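Local coordinates for Dye-decolorizing peroxidase (Irpex lacteus, PDB 7D8M), which binds heme b and, like other members of the DyP-type family, probably uses peroxide to oxidise dyes and related substrates, at residues A[136-139]-A[140-144]. Numbering follows the deposited sequence.
Sequences RDDL and NAKFG
The last two turns of helix 129-143, which packs on the four-stranded antiparallel sheet of the DyP alpha+beta barrel domain, show how an amphipathic helix sets its i to i+4 pairs side by side round its surface. On the exposed flank beside helix 35-49, where Asp138 touches Tyr45, Asp138 meets Lys142 in a salt bridge. With CG anti to its own nitrogen (chi1 175°), the Asp138 carboxylate stands out from the helix, and the lysine chain, extended until it bends at chi4, runs back toward it. Lys142 NZ and CE each lie 3.1 Å from Asp138 OD1, and the NZ hydrogen bond is weak. Replacing Asp138 by alanine is likely to leave the Lys142 ammonium without this mate and its chain freer to swing. Next round the helix, Leu139 and Phe143 run side by side, Leu139 CD2 4.0 Å from Phe143 CE2, against Phe122 of the sheet, while Phe38 stacks on the Phe143 ring. On the other flank of this apolar pair, beside strand 147-156, Arg136 CD lies 3.6 Å from Asn140 ND2, guanidinium and amide planes 10° apart; Arg136 is salt-bridged to Asp137 and Asp152. Buried Leu139 and Phe143 probably hold the helix to the sheet, whereas the ion pair's attraction is probably mostly electrostatic and loosely directed.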
# COMPACT_ATOMS: atom_id res chain seq x y z
N ARG A 136 19.69 -8.21 -9.36
CA ARG A 136 19.02 -9.50 -9.53
C ARG A 136 19.99 -10.55 -10.05
O ARG A 136 20.04 -11.67 -9.53
CB ARG A 136 17.83 -9.34 -10.48
CG ARG A 136 16.90 -10.55 -10.56
CD ARG A 136 17.09 -11.40 -11.81
NE ARG A 136 17.59 -10.69 -12.99
CZ ARG A 136 16.83 -10.18 -13.96
NH1 ARG A 136 15.51 -10.26 -13.89
NH2 ARG A 136 17.40 -9.57 -14.99
N ASP A 137 20.73 -10.23 -11.11
CA ASP A 137 21.69 -11.18 -11.66
C ASP A 137 22.70 -11.60 -10.61
O ASP A 137 23.07 -12.78 -10.53
CB ASP A 137 22.41 -10.58 -12.87
CG ASP A 137 21.51 -10.44 -14.10
OD1 ASP A 137 20.40 -11.01 -14.13
OD2 ASP A 137 21.94 -9.76 -15.05
N ASP A 138 23.16 -10.65 -9.79
CA ASP A 138 24.11 -10.96 -8.73
C ASP A 138 23.51 -11.93 -7.72
O ASP A 138 24.19 -12.87 -7.27
CB ASP A 138 24.56 -9.67 -8.05
CG ASP A 138 25.46 -9.93 -6.86
OD1 ASP A 138 26.46 -10.66 -7.03
OD2 ASP A 138 25.17 -9.39 -5.76
N LEU A 139 22.25 -11.71 -7.34
CA LEU A 139 21.59 -12.65 -6.44
C LEU A 139 21.50 -14.03 -7.08
O LEU A 139 21.78 -15.04 -6.42
CB LEU A 139 20.20 -12.13 -6.04
CG LEU A 139 20.12 -10.91 -5.12
CD1 LEU A 139 18.68 -10.32 -5.03
CD2 LEU A 139 20.63 -11.25 -3.73
N ASN A 140 21.14 -14.09 -8.36
CA ASN A 140 21.05 -15.37 -9.05
C ASN A 140 22.39 -16.09 -9.04
O ASN A 140 22.44 -17.32 -8.86
CB ASN A 140 20.59 -15.16 -10.49
CG ASN A 140 19.09 -15.31 -10.65
OD1 ASN A 140 18.44 -16.02 -9.88
ND2 ASN A 140 18.54 -14.65 -11.66
N ALA A 141 23.49 -15.35 -9.23
CA ALA A 141 24.81 -15.96 -9.30
C ALA A 141 25.21 -16.54 -7.95
O ALA A 141 25.76 -17.65 -7.88
CB ALA A 141 25.84 -14.94 -9.77
N LYS A 142 24.94 -15.81 -6.86
CA LYS A 142 25.35 -16.24 -5.53
C LYS A 142 24.48 -17.37 -5.01
O LYS A 142 24.99 -18.32 -4.41
CB LYS A 142 25.32 -15.06 -4.56
CG LYS A 142 26.22 -13.90 -4.90
CD LYS A 142 26.34 -12.97 -3.70
CE LYS A 142 26.87 -11.60 -4.07
NZ LYS A 142 28.20 -11.65 -4.72
N PHE A 143 23.15 -17.29 -5.20
CA PHE A 143 22.30 -18.37 -4.71
C PHE A 143 22.44 -19.61 -5.57
O PHE A 143 22.38 -20.73 -5.06
CB PHE A 143 20.83 -17.91 -4.65
CG PHE A 143 20.52 -17.05 -3.46
CD1 PHE A 143 20.70 -17.54 -2.17
CD2 PHE A 143 20.04 -15.76 -3.62
CE1 PHE A 143 20.43 -16.75 -1.06
CE2 PHE A 143 19.76 -14.97 -2.52
CZ PHE A 143 19.95 -15.46 -1.24
N GLY A 144 22.62 -19.44 -6.88
CA GLY A 144 22.68 -20.60 -7.75
C GLY A 144 21.42 -21.44 -7.65
O GLY A 144 20.30 -20.92 -7.68